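Local coordinates for peroxiredoxin 6 (PDB 2V2G), which probably reduces hydrogen peroxide and organic hydroperoxides to water and alcohols as a thiol-specific peroxidase of the Prx6 subfamily, at residues 29-34 and 130-135; 66-71 and 96-101. The protein carries 1 engineered substitution. All coordinates share one frame; numbering follows the deposited sequence.

Contact 1 of 2, residues 29-34 and 130-135; sequences NSWGVL and VFIIGP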
loop_
_atom_site.group_PDB
_atom_site.type_symbol
_atom_site.label_atom_id
_atom_site.label_comp_id
_atom_site.label_asym_id
_atom_site.label_seq_id
_atom_site.Cartn_x
_atom_site.Cartn_y
_atom_site.Cartn_z
ATOM N N ASN A 29 -18.619 5.197 -14.935
ATOM C CA ASN A 29 -19.228 5.157 -13.599
ATOM C C ASN A 29 -18.868 3.820 -12.904
ATOM O O ASN A 29 -19.750 3.001 -12.621
ATOM C CB ASN A 29 -20.734 5.324 -13.773
ATOM C CG ASN A 29 -21.503 5.301 -12.501
ATOM O OD1 ASN A 29 -21.014 5.733 -11.468
ATOM N ND2 ASN A 29 -22.775 4.804 -12.573
ATOM N N SER A 30 -17.581 3.566 -12.789
ATOM C CA SER A 30 -17.048 2.282 -12.351
ATOM C C SER A 30 -15.886 2.477 -11.403
ATOM O O SER A 30 -15.142 3.461 -11.556
ATOM C CB SER A 30 -16.499 1.513 -13.546
ATOM O OG SER A 30 -16.135 0.198 -13.193
ATOM N N TRP A 31 -15.685 1.476 -10.506
ATOM C CA TRP A 31 -14.445 1.334 -9.761
ATOM C C TRP A 31 -13.346 0.967 -10.749
ATOM O O TRP A 31 -13.592 0.278 -11.746
ATOM C CB TRP A 31 -14.555 0.233 -8.696
ATOM C CG TRP A 31 -15.388 0.634 -7.509
ATOM C CD1 TRP A 31 -16.725 0.595 -7.392
ATOM C CD2 TRP A 31 -14.910 1.216 -6.311
ATOM N NE1 TRP A 31 -17.118 1.088 -6.169
ATOM C CE2 TRP A 31 -15.996 1.450 -5.478
ATOM C CE3 TRP A 31 -13.630 1.526 -5.836
ATOM C CZ2 TRP A 31 -15.828 2.036 -4.181
ATOM C CZ3 TRP A 31 -13.498 2.096 -4.561
ATOM C CH2 TRP A 31 -14.560 2.363 -3.790
ATOM N N GLY A 32 -12.144 1.407 -10.452
ATOM C CA GLY A 32 -10.997 1.169 -11.287
ATOM C C GLY A 32 -9.724 0.972 -10.511
ATOM O O GLY A 32 -9.595 1.523 -9.433
ATOM N N VAL A 33 -8.775 0.267 -11.112
ATOM C CA VAL A 33 -7.428 0.119 -10.552
ATOM C C VAL A 33 -6.433 0.444 -11.660
ATOM O O VAL A 33 -6.424 -0.268 -12.691
ATOM C CB VAL A 33 -7.115 -1.317 -10.004
ATOM C CG1 VAL A 33 -5.626 -1.481 -9.693
ATOM C CG2 VAL A 33 -7.966 -1.563 -8.750
ATOM N N LEU A 34 -5.690 1.532 -11.493
ATOM C CA LEU A 34 -4.556 1.847 -12.335
ATOM C C LEU A 34 -3.290 1.394 -11.648
ATOM O O LEU A 34 -3.058 1.753 -10.496
ATOM C CB LEU A 34 -4.484 3.379 -12.618
ATOM C CG LEU A 34 -3.291 3.959 -13.339
ATOM C CD1 LEU A 34 -3.168 3.270 -14.663
ATOM C CD2 LEU A 34 -3.500 5.503 -13.560
ATOM N N VAL A 130 -0.056 1.561 -7.317
ATOM C CA VAL A 130 -1.443 1.122 -7.513
ATOM C C VAL A 130 -2.341 2.221 -7.008
ATOM O O VAL A 130 -2.191 2.731 -5.863
ATOM C CB VAL A 130 -1.791 -0.155 -6.817
ATOM C CG1 VAL A 130 -3.270 -0.589 -7.105
ATOM C CG2 VAL A 130 -0.801 -1.279 -7.137
ATOM N N PHE A 131 -3.281 2.615 -7.846
ATOM C CA PHE A 131 -4.251 3.600 -7.504
ATOM C C PHE A 131 -5.649 2.971 -7.657
ATOM O O PHE A 131 -5.979 2.494 -8.713
ATOM C CB PHE A 131 -4.182 4.866 -8.404
ATOM C CG PHE A 131 -2.848 5.536 -8.398
ATOM C CD1 PHE A 131 -2.507 6.433 -7.391
ATOM C CD2 PHE A 131 -1.886 5.189 -9.366
ATOM C CE1 PHE A 131 -1.255 7.041 -7.372
ATOM C CE2 PHE A 131 -0.647 5.793 -9.345
ATOM C CZ PHE A 131 -0.307 6.672 -8.279
ATOM N N ILE A 132 -6.405 2.986 -6.574
ATOM C CA ILE A 132 -7.816 2.533 -6.552
ATOM C C ILE A 132 -8.702 3.759 -6.631
ATOM O O ILE A 132 -8.682 4.627 -5.782
ATOM C CB ILE A 132 -8.215 1.641 -5.372
ATOM C CG1 ILE A 132 -7.169 0.540 -5.224
ATOM C CG2 ILE A 132 -9.609 1.129 -5.638
ATOM C CD1 ILE A 132 -7.410 -0.548 -4.121
ATOM N N ILE A 133 -9.526 3.802 -7.685
ATOM C CA ILE A 133 -10.286 5.016 -8.039
ATOM C C ILE A 133 -11.775 4.652 -7.981
ATOM O O ILE A 133 -12.208 3.577 -8.500
ATOM C CB ILE A 133 -9.906 5.563 -9.488
ATOM C CG1 ILE A 133 -8.365 5.887 -9.515
ATOM C CG2 ILE A 133 -10.730 6.822 -9.873
ATOM C CD1 ILE A 133 -7.635 5.216 -10.637
ATOM N N GLY A 134 -12.551 5.460 -7.302
ATOM C CA GLY A 134 -13.990 5.185 -7.214
ATOM C C GLY A 134 -14.752 5.615 -8.443
ATOM O O GLY A 134 -14.225 6.300 -9.345
ATOM N N PRO A 135 -16.039 5.236 -8.509
ATOM C CA PRO A 135 -16.872 5.682 -9.640
ATOM C C PRO A 135 -17.080 7.197 -9.702
ATOM O O PRO A 135 -17.552 7.722 -10.713
ATOM C CB PRO A 135 -18.225 4.933 -9.426
ATOM C CG PRO A 135 -18.234 4.484 -8.113
ATOM C CD PRO A 135 -16.817 4.406 -7.563
HETATM O O HOH W 1 -19.584 8.209 -12.707
#
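W31 lies with one face of its indole against G134 and P135, at the end of an antiparallel strand pair in the central sheet of this thioredoxin-fold peroxiredoxin. P135 CD sits 3.6 Å from the centroid of the W31 five-membered ring, 11° off its normal, and G134 CA covers the six-membered ring in a second CH-pi contact. With W31 CG anti to the carbonyl carbon and beside the backbone N (chi1 -74°), the indole is set over G134 and P135, and at its edge CE3 meets I132 CG2 at 4.0 Å. An alanine here would probably leave the G134-P135 turn without its aromatic cover and open a gap beside L163 of helix 153-168.

Further along, the pair is tight and buried. G32 and I133 exchange two backbone hydrogen bonds, as do L34 and F131, and the intervening V33-I132 pair is non-hydrogen-bonded. On the face that V33 and I132 share, V33 CG1 reaches V130 CG1 at 3.6 Å, while helix 153-168 packs on both V33 and I132. L34, F131 and I133 point to the other face, where L34 CB touches I133 CD1 at 4.2 Å and F9 packs against all three.

Toward N29 and P135 the pairing gives way to looser, partly solvent-exposed contacts. S30 O, buried here without a hydrogen-bonding partner, has P135 CA 3.4 Å away in a CA-H...O contact. At the very end one water donates to both segments, to N29 OD1 at 3.1 Å and to P135 O at 2.9 Å.

Contact 2 of 2, residues 66-71 and 96-101; sequences LIALSC and YPIIAD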
loop_
_atom_site.group_PDB
_atom_site.type_symbol
_atom_site.label_atom_id
_atom_site.label_comp_id
_atom_site.label_asym_id
_atom_site.label_seq_id
_atom_site.Cartn_x
_atom_site.Cartn_y
_atom_site.Cartn_z
ATOM N N LEU A 66 -9.568 -2.744 -14.786
ATOM C CA LEU A 66 -8.131 -2.685 -14.681
ATOM C C LEU A 66 -7.401 -1.974 -15.826
ATOM O O LEU A 66 -7.806 -2.102 -16.987
ATOM C CB LEU A 66 -7.603 -4.130 -14.668
ATOM C CG LEU A 66 -7.919 -5.017 -13.476
ATOM C CD1 LEU A 66 -7.924 -6.543 -13.893
ATOM C CD2 LEU A 66 -6.950 -4.687 -12.360
ATOM N N ILE A 67 -6.308 -1.299 -15.491
ATOM C CA ILE A 67 -5.461 -0.639 -16.485
ATOM C C ILE A 67 -4.016 -0.517 -16.010
ATOM O O ILE A 67 -3.793 -0.112 -14.908
ATOM C CB ILE A 67 -6.049 0.727 -17.031
ATOM C CG1 ILE A 67 -5.237 1.259 -18.180
ATOM C CG2 ILE A 67 -6.178 1.781 -15.958
ATOM C CD1 ILE A 67 -6.089 2.218 -19.137
ATOM N N ALA A 68 -3.098 -1.006 -16.865
ATOM C CA ALA A 68 -1.655 -0.982 -16.583
ATOM C C ALA A 68 -0.977 0.221 -17.251
ATOM O O ALA A 68 -1.557 0.870 -18.093
ATOM C CB ALA A 68 -1.034 -2.284 -16.992
ATOM N N LEU A 69 0.273 0.491 -16.858
ATOM C CA LEU A 69 1.041 1.665 -17.266
ATOM C C LEU A 69 2.509 1.452 -17.076
ATOM O O LEU A 69 2.949 1.008 -16.018
ATOM C CB LEU A 69 0.634 2.867 -16.484
ATOM C CG LEU A 69 1.287 4.174 -16.914
ATOM C CD1 LEU A 69 0.279 5.298 -16.704
ATOM C CD2 LEU A 69 2.659 4.424 -16.211
ATOM N N SER A 70 3.269 1.708 -18.118
ATOM C CA SER A 70 4.693 1.992 -17.981
ATOM C C SER A 70 5.109 3.093 -18.984
ATOM O O SER A 70 4.324 3.552 -19.830
ATOM C CB SER A 70 5.537 0.729 -18.191
ATOM O OG SER A 70 5.774 0.440 -19.595
ATOM N N CYS A 71 6.355 3.505 -18.909
ATOM C CA CYS A 71 6.826 4.570 -19.833
ATOM C C CYS A 71 7.258 4.015 -21.201
ATOM O O CYS A 71 7.721 4.742 -22.048
ATOM C CB CYS A 71 7.905 5.479 -19.244
ATOM S SG CYS A 71 7.428 6.240 -17.647
ATOM N N TYR A 96 -6.844 -6.471 -20.059
ATOM C CA TYR A 96 -6.772 -5.039 -19.693
ATOM C C TYR A 96 -5.813 -4.258 -20.630
ATOM O O TYR A 96 -4.850 -4.823 -21.167
ATOM C CB TYR A 96 -6.316 -4.822 -18.222
ATOM C CG TYR A 96 -5.049 -5.573 -17.864
ATOM C CD1 TYR A 96 -3.810 -5.093 -18.230
ATOM C CD2 TYR A 96 -5.111 -6.812 -17.234
ATOM C CE1 TYR A 96 -2.633 -5.827 -17.966
ATOM C CE2 TYR A 96 -3.925 -7.534 -16.935
ATOM C CZ TYR A 96 -2.716 -7.051 -17.331
ATOM O OH TYR A 96 -1.561 -7.749 -17.067
ATOM N N PRO A 97 -6.069 -2.936 -20.794
ATOM C CA PRO A 97 -5.121 -2.126 -21.612
ATOM C C PRO A 97 -3.825 -1.790 -20.858
ATOM O O PRO A 97 -3.804 -1.842 -19.600
ATOM C CB PRO A 97 -5.889 -0.822 -21.859
ATOM C CG PRO A 97 -7.281 -0.995 -21.246
ATOM C CD PRO A 97 -7.184 -2.121 -20.269
ATOM N N ILE A 98 -2.781 -1.419 -21.612
ATOM C CA ILE A 98 -1.525 -0.906 -21.011
ATOM C C ILE A 98 -1.260 0.464 -21.623
ATOM O O ILE A 98 -1.201 0.591 -22.855
ATOM C CB ILE A 98 -0.317 -1.814 -21.278
ATOM C CG1 ILE A 98 -0.655 -3.301 -21.031
ATOM C CG2 ILE A 98 0.871 -1.394 -20.370
ATOM C CD1 ILE A 98 0.558 -4.292 -21.229
ATOM N N ILE A 99 -1.156 1.482 -20.791
ATOM C CA ILE A 99 -0.894 2.866 -21.173
ATOM C C ILE A 99 0.592 3.061 -21.455
ATOM O O ILE A 99 1.437 2.488 -20.707
ATOM C CB ILE A 99 -1.313 3.796 -20.051
ATOM C CG1 ILE A 99 -2.816 3.752 -19.864
ATOM C CG2 ILE A 99 -0.776 5.273 -20.314
ATOM C CD1 ILE A 99 -3.258 4.403 -18.504
ATOM N N ALA A 100 0.910 3.840 -22.488
ATOM C CA ALA A 100 2.301 4.185 -22.858
ATOM C C ALA A 100 2.613 5.604 -22.421
ATOM O O ALA A 100 2.236 6.507 -23.131
ATOM C CB ALA A 100 2.507 4.069 -24.365
ATOM N N ASP A 101 3.351 5.793 -21.331
ATOM C CA ASP A 101 3.647 7.137 -20.777
ATOM C C ASP A 101 5.063 7.601 -21.176
ATOM O O ASP A 101 5.957 7.915 -20.339
ATOM C CB ASP A 101 3.498 7.084 -19.257
ATOM C CG ASP A 101 3.676 8.443 -18.600
ATOM O OD1 ASP A 101 3.175 9.489 -19.163
ATOM O OD2 ASP A 101 4.294 8.472 -17.504
#
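A68 and I98 pair side by side in a parallel strand contact, the two-strand core of a right-handed beta-alpha-beta crossover in which helix 74-88 links strand 64-70 to strand 98-100. A68 and S70 each bond residues on both sides of their opposite number: A68 N donates to P97 O and A68 O receives I99 N at 2.8 Å; S70 N reaches I99 O in a longer bond of 3.3 Å, and S70 O takes D101 N. The I99 bond is nearly straight at hydrogen (176°), yet its donor stands 37° above the carbonyl plane of A68.

On one face I99 is the hub. Its CD1 meets I67 CD1 at 3.6 Å, the two side chains crossing at about a right angle, and its CG2 touches L69 CD1 at 3.8 Å. I67 gets there because its CG1 is anti to the backbone N (chi1 -172°). On the other face A68 CB lies 4.0 Å from both I98 CG2 and Y96 CE1; the Y96 hydroxyl goes on to bond L49 O in helix 43-54.

Where the strands end, C71 SG comes 3.9 Å from D101 OD2, without a hydrogen bond. The D101 carboxylate instead accepts from the backbone N of L106 and A107, at the start of helix 105-109, which is likely to stabilise its negative charge. S70 OG bonds D72, H77 and D40, so this strand end carries a polar network near S45, the engineered replacement at the predicted peroxidatic site.

From the N terminus, the chain first lays down 29-34, which waits about a hundred residues for 130-135 to close the long loop of contact 1. Inside that span it runs through 66-71 and, by way of helix 74-88, returns at 96-101, so contact 2 is a short loop nested in the long one. The two meet in the middle of one mixed sheet, because strands 31-36 and 64-70 are neighbours: V33 O lies 3.0 Å from I67 N, a probable hydrogen bond, and L34 CD1 packs on I99 CD1. Together they give the strand order 98-100, 64-70, 31-36, 124-133, with parallel pairing giving way to antiparallel at the last step.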